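Local atomic coordinates of rhamnosidase B (Bacillus sp., PDB entry 2OKX), a protein that hydrolyses the glycosidic bonds of terminal alpha-L-rhamnose residues in rhamnosides, as a glycoside hydrolase of family 78, probably with inversion of the anomeric configuration. Residues V889-G903 and I913-L925. Sequence-based numbering, arbitrary orientation.
Sequences VDIAPQPCDLTWAEG and IAVSWEFVSAGKL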
loop_
_atom_site.group_PDB
_atom_site.type_symbol
_atom_site.label_atom_id
_atom_site.label_comp_id
_atom_site.label_asym_id
_atom_site.label_seq_id
_atom_site.Cartn_x
_atom_site.Cartn_y
_atom_site.Cartn_z
ATOM N N VAL A 889 -3.113 2.246 -35.631
ATOM C CA VAL A 889 -4.075 1.751 -34.665
ATOM C C VAL A 889 -5.058 0.829 -35.358
ATOM O O VAL A 889 -5.484 1.087 -36.482
ATOM C CB VAL A 889 -4.838 2.922 -33.994
ATOM C CG1 VAL A 889 -5.495 3.794 -35.052
ATOM C CG2 VAL A 889 -5.881 2.388 -33.027
ATOM N N ASP A 890 -5.386 -0.268 -34.690
ATOM C CA ASP A 890 -6.331 -1.230 -35.223
ATOM C C ASP A 890 -7.671 -1.016 -34.533
ATOM O O ASP A 890 -7.754 -1.065 -33.304
ATOM C CB ASP A 890 -5.843 -2.653 -34.953
ATOM C CG ASP A 890 -4.547 -2.972 -35.670
ATOM O OD1 ASP A 890 -3.924 -3.999 -35.331
ATOM O OD2 ASP A 890 -4.155 -2.202 -36.572
ATOM N N ILE A 891 -8.710 -0.756 -35.321
ATOM C CA ILE A 891 -10.050 -0.565 -34.782
ATOM C C ILE A 891 -10.872 -1.784 -35.191
ATOM O O ILE A 891 -11.183 -1.973 -36.374
ATOM C CB ILE A 891 -10.712 0.712 -35.345
ATOM C CG1 ILE A 891 -9.829 1.933 -35.065
ATOM C CG2 ILE A 891 -12.095 0.904 -34.715
ATOM C CD1 ILE A 891 -9.546 2.193 -33.593
ATOM N N ALA A 892 -11.211 -2.620 -34.216
ATOM C CA ALA A 892 -11.983 -3.831 -34.477
ATOM C C ALA A 892 -12.973 -4.074 -33.343
ATOM O O ALA A 892 -12.705 -4.849 -32.430
ATOM C CB ALA A 892 -11.041 -5.025 -34.615
ATOM N N PRO A 893 -14.137 -3.416 -33.399
ATOM C CA PRO A 893 -15.172 -3.558 -32.369
ATOM C C PRO A 893 -15.703 -4.980 -32.227
ATOM O O PRO A 893 -15.718 -5.750 -33.189
ATOM C CB PRO A 893 -16.267 -2.594 -32.838
ATOM C CG PRO A 893 -15.521 -1.572 -33.658
ATOM C CD PRO A 893 -14.560 -2.453 -34.431
ATOM N N GLN A 894 -16.115 -5.318 -31.005
ATOM C CA GLN A 894 -16.714 -6.610 -30.687
ATOM C C GLN A 894 -17.885 -6.247 -29.775
ATOM O O GLN A 894 -17.800 -6.373 -28.553
ATOM C CB GLN A 894 -15.724 -7.526 -29.951
ATOM C CG GLN A 894 -14.559 -8.014 -30.816
ATOM C CD GLN A 894 -15.017 -8.779 -32.052
ATOM O OE1 GLN A 894 -14.237 -8.992 -32.981
ATOM N NE2 GLN A 894 -16.278 -9.201 -32.066
ATOM N N PRO A 895 -18.990 -5.762 -30.366
ATOM C CA PRO A 895 -20.198 -5.355 -29.643
ATOM C C PRO A 895 -20.839 -6.413 -28.749
ATOM O O PRO A 895 -21.496 -6.074 -27.760
ATOM C CB PRO A 895 -21.141 -4.918 -30.763
ATOM C CG PRO A 895 -20.196 -4.453 -31.842
ATOM C CD PRO A 895 -19.149 -5.523 -31.814
ATOM N N CYS A 896 -20.660 -7.682 -29.097
ATOM C CA CYS A 896 -21.264 -8.759 -28.322
ATOM C C CYS A 896 -22.757 -8.466 -28.257
ATOM O O CYS A 896 -23.405 -8.342 -29.298
ATOM C CB CYS A 896 -20.661 -8.813 -26.914
ATOM S SG CYS A 896 -18.889 -9.125 -26.909
ATOM N N ASP A 897 -23.310 -8.331 -27.054
ATOM C CA ASP A 897 -24.742 -8.052 -26.929
ATOM C C ASP A 897 -25.086 -6.588 -26.673
ATOM O O ASP A 897 -26.214 -6.269 -26.296
ATOM C CB ASP A 897 -25.365 -8.924 -25.831
ATOM C CG ASP A 897 -24.654 -8.791 -24.489
ATOM O OD1 ASP A 897 -25.009 -9.558 -23.571
ATOM O OD2 ASP A 897 -23.751 -7.933 -24.346
ATOM N N LEU A 898 -24.121 -5.699 -26.884
ATOM C CA LEU A 898 -24.337 -4.268 -26.670
ATOM C C LEU A 898 -24.958 -3.608 -27.905
ATOM O O LEU A 898 -24.753 -4.070 -29.031
ATOM C CB LEU A 898 -23.003 -3.591 -26.350
ATOM C CG LEU A 898 -22.224 -4.159 -25.158
ATOM C CD1 LEU A 898 -20.893 -3.425 -25.019
ATOM C CD2 LEU A 898 -23.060 -4.016 -23.878
ATOM N N THR A 899 -25.717 -2.533 -27.702
ATOM C CA THR A 899 -26.334 -1.842 -28.835
ATOM C C THR A 899 -25.505 -0.634 -29.264
ATOM O O THR A 899 -25.607 -0.172 -30.402
ATOM C CB THR A 899 -27.776 -1.399 -28.521
ATOM O OG1 THR A 899 -27.794 -0.600 -27.334
ATOM C CG2 THR A 899 -28.663 -2.615 -28.322
ATOM N N TRP A 900 -24.685 -0.129 -28.348
ATOM C CA TRP A 900 -23.811 1.005 -28.641
ATOM C C TRP A 900 -22.701 1.107 -27.609
ATOM O O TRP A 900 -22.792 0.534 -26.525
ATOM C CB TRP A 900 -24.588 2.333 -28.684
ATOM C CG TRP A 900 -25.258 2.732 -27.387
ATOM C CD1 TRP A 900 -26.532 2.432 -26.997
ATOM C CD2 TRP A 900 -24.673 3.476 -26.305
ATOM N NE1 TRP A 900 -26.778 2.940 -25.741
ATOM C CE2 TRP A 900 -25.655 3.584 -25.292
ATOM C CE3 TRP A 900 -23.416 4.058 -26.094
ATOM C CZ2 TRP A 900 -25.419 4.250 -24.083
ATOM C CZ3 TRP A 900 -23.179 4.725 -24.885
ATOM C CH2 TRP A 900 -24.176 4.813 -23.899
ATOM N N ALA A 901 -21.642 1.821 -27.970
ATOM C CA ALA A 901 -20.508 2.040 -27.077
ATOM C C ALA A 901 -19.678 3.176 -27.644
ATOM O O ALA A 901 -19.718 3.453 -28.847
ATOM C CB ALA A 901 -19.662 0.782 -26.959
ATOM N N GLU A 902 -18.935 3.845 -26.777
ATOM C CA GLU A 902 -18.085 4.939 -27.215
ATOM C C GLU A 902 -17.015 5.183 -26.163
ATOM O O GLU A 902 -17.201 4.870 -24.988
ATOM C CB GLU A 902 -18.921 6.197 -27.455
ATOM C CG GLU A 902 -19.761 6.623 -26.270
ATOM C CD GLU A 902 -20.947 7.463 -26.688
ATOM O OE1 GLU A 902 -21.112 8.570 -26.135
ATOM O OE2 GLU A 902 -21.717 7.011 -27.569
ATOM N N GLY A 903 -15.884 5.723 -26.588
ATOM C CA GLY A 903 -14.818 5.965 -25.643
ATOM C C GLY A 903 -13.677 6.708 -26.292
ATOM O O GLY A 903 -13.724 7.029 -27.485
ATOM N N ILE A 913 -7.467 8.762 -29.521
ATOM C CA ILE A 913 -8.225 7.964 -30.471
ATOM C C ILE A 913 -9.643 7.941 -29.899
ATOM O O ILE A 913 -9.857 7.431 -28.800
ATOM C CB ILE A 913 -7.719 6.506 -30.536
ATOM C CG1 ILE A 913 -6.224 6.463 -30.873
ATOM C CG2 ILE A 913 -8.512 5.737 -31.587
ATOM C CD1 ILE A 913 -5.884 6.945 -32.263
ATOM N N ALA A 914 -10.602 8.515 -30.615
ATOM C CA ALA A 914 -11.983 8.517 -30.144
ATOM C C ALA A 914 -12.796 7.609 -31.054
ATOM O O ALA A 914 -12.709 7.706 -32.279
ATOM C CB ALA A 914 -12.552 9.931 -30.157
ATOM N N VAL A 915 -13.572 6.713 -30.456
ATOM C CA VAL A 915 -14.385 5.782 -31.229
ATOM C C VAL A 915 -15.800 5.675 -30.678
ATOM O O VAL A 915 -16.006 5.634 -29.468
ATOM C CB VAL A 915 -13.766 4.363 -31.220
ATOM C CG1 VAL A 915 -14.732 3.360 -31.843
ATOM C CG2 VAL A 915 -12.443 4.367 -31.975
ATOM N N SER A 916 -16.778 5.644 -31.571
ATOM C CA SER A 916 -18.160 5.480 -31.148
ATOM C C SER A 916 -18.864 4.624 -32.185
ATOM O O SER A 916 -18.583 4.731 -33.384
ATOM C CB SER A 916 -18.865 6.832 -31.030
ATOM O OG SER A 916 -19.087 7.412 -32.305
ATOM N N TRP A 917 -19.757 3.753 -31.729
ATOM C CA TRP A 917 -20.517 2.927 -32.646
ATOM C C TRP A 917 -21.852 2.533 -32.047
ATOM O O TRP A 917 -22.033 2.555 -30.831
ATOM C CB TRP A 917 -19.737 1.665 -33.080
ATOM C CG TRP A 917 -19.080 0.845 -31.994
ATOM C CD1 TRP A 917 -17.738 0.763 -31.730
ATOM C CD2 TRP A 917 -19.719 -0.065 -31.085
ATOM N NE1 TRP A 917 -17.504 -0.145 -30.723
ATOM C CE2 TRP A 917 -18.702 -0.667 -30.309
ATOM C CE3 TRP A 917 -21.053 -0.430 -30.852
ATOM C CZ2 TRP A 917 -18.976 -1.615 -29.314
ATOM C CZ3 TRP A 917 -21.327 -1.372 -29.859
ATOM C CH2 TRP A 917 -20.292 -1.952 -29.104
ATOM N N GLU A 918 -22.797 2.207 -32.918
ATOM C CA GLU A 918 -24.115 1.781 -32.482
ATOM C C GLU A 918 -24.796 1.062 -33.633
ATOM O O GLU A 918 -24.531 1.360 -34.798
ATOM C CB GLU A 918 -24.951 2.987 -32.055
ATOM C CG GLU A 918 -25.479 3.835 -33.188
ATOM C CD GLU A 918 -26.261 5.031 -32.684
ATOM O OE1 GLU A 918 -25.630 5.984 -32.183
ATOM O OE2 GLU A 918 -27.506 5.015 -32.773
ATOM N N PHE A 919 -25.651 0.095 -33.316
ATOM C CA PHE A 919 -26.375 -0.617 -34.360
ATOM C C PHE A 919 -27.537 0.261 -34.789
ATOM O O PHE A 919 -28.331 0.695 -33.955
ATOM C CB PHE A 919 -26.899 -1.964 -33.852
ATOM C CG PHE A 919 -25.852 -3.031 -33.787
ATOM C CD1 PHE A 919 -25.147 -3.268 -32.612
ATOM C CD2 PHE A 919 -25.546 -3.788 -34.917
ATOM C CE1 PHE A 919 -24.151 -4.241 -32.562
ATOM C CE2 PHE A 919 -24.556 -4.762 -34.876
ATOM C CZ PHE A 919 -23.854 -4.989 -33.695
ATOM N N VAL A 920 -27.630 0.541 -36.085
ATOM C CA VAL A 920 -28.711 1.380 -36.601
ATOM C C VAL A 920 -29.855 0.510 -37.107
ATOM O O VAL A 920 -30.972 0.982 -37.298
ATOM C CB VAL A 920 -28.215 2.296 -37.739
ATOM C CG1 VAL A 920 -27.136 3.231 -37.206
ATOM C CG2 VAL A 920 -27.675 1.460 -38.892
ATOM N N SER A 921 -29.551 -0.765 -37.323
ATOM C CA SER A 921 -30.523 -1.755 -37.769
ATOM C C SER A 921 -29.841 -3.111 -37.634
ATOM O O SER A 921 -28.646 -3.178 -37.337
ATOM C CB SER A 921 -30.967 -1.494 -39.218
ATOM O OG SER A 921 -29.905 -1.640 -40.141
ATOM N N ALA A 922 -30.591 -4.189 -37.831
ATOM C CA ALA A 922 -30.040 -5.532 -37.690
ATOM C C ALA A 922 -28.777 -5.768 -38.519
ATOM O O ALA A 922 -28.767 -5.553 -39.733
ATOM C CB ALA A 922 -31.101 -6.565 -38.049
ATOM N N GLY A 923 -27.716 -6.200 -37.846
ATOM C CA GLY A 923 -26.457 -6.488 -38.516
ATOM C C GLY A 923 -25.775 -5.303 -39.169
ATOM O O GLY A 923 -24.856 -5.481 -39.973
ATOM N N LYS A 924 -26.197 -4.095 -38.821
ATOM C CA LYS A 924 -25.606 -2.904 -39.416
ATOM C C LYS A 924 -25.176 -1.867 -38.384
ATOM O O LYS A 924 -25.987 -1.380 -37.598
ATOM C CB LYS A 924 -26.596 -2.282 -40.403
ATOM C CG LYS A 924 -26.046 -1.097 -41.180
ATOM C CD LYS A 924 -27.061 -0.617 -42.209
ATOM C CE LYS A 924 -26.546 0.593 -42.974
ATOM N NZ LYS A 924 -27.487 1.011 -44.050
ATOM N N LEU A 925 -23.892 -1.530 -38.408
ATOM C CA LEU A 925 -23.324 -0.558 -37.479
ATOM C C LEU A 925 -23.023 0.788 -38.109
ATOM O O LEU A 925 -22.844 0.905 -39.322
ATOM C CB LEU A 925 -21.996 -1.068 -36.908
ATOM C CG LEU A 925 -21.856 -2.044 -35.746
ATOM C CD1 LEU A 925 -20.375 -2.382 -35.583
ATOM C CD2 LEU A 925 -22.402 -1.433 -34.465
HETATM O O HOH W 1 -22.238 5.277 -29.626
#
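Residues 900-903 and 913-919 pair as the two arms of an antiparallel beta hairpin in the C-terminal domain of the rhamnosidase. Strand 889-891 lies across one face of this hairpin, nearly parallel to 913-919 with the axes 10.3 Å apart, and the chain passes on through Pro893 and Pro895 to the turn at 895-898. The short sheet containing 889-891 thus packs on the sheet of the hairpin, consistent with a beta sandwich.

Ala901 and Trp917 exchange both backbone bonds of a hydrogen-bonded pair, as do Gly903 and Val915; Phe919 N extends the set to Thr899 O at 2.9 Å.

Apolar packing fills the face that carries Ala901, Val915 and Trp917. The indole is clamped between Ala901 CB, 3.6 Å from the centroid of its six-membered ring, and Pro895 CG over the opposite face at 3.9 Å, both CH-pi contacts. CG of Trp917 sits between the backbone N and the carbonyl carbon (chi1 48°), which swings the ring over the neighbouring strand and under the Pro895 turn. Pro893 CB lies obliquely 3.5 Å from Trp917 NE1, whose hydrogen goes to the carbonyl of Leu877. Replacing Trp917 by alanine is likely to open a gap between Ala901 and the two prolines and to leave the Leu877 carbonyl without this donor. Toward the start of the strand Ile891 CD1 meets Val915 CG2 at 4.0 Å; past Trp917, Pro895 CB abuts the edge of the Phe919 ring, one face of which is covered by Leu925 CD2.

The other face is more polar. Trp900 and Glu918, and Glu902 and Ser916, sit side by side through their CB atoms, and Glu902 OE1 forms a salt bridge with Arg540. A water lies 2.7 Å from Glu902 OE2 and 3.0 Å from Trp917 O and bridges the two.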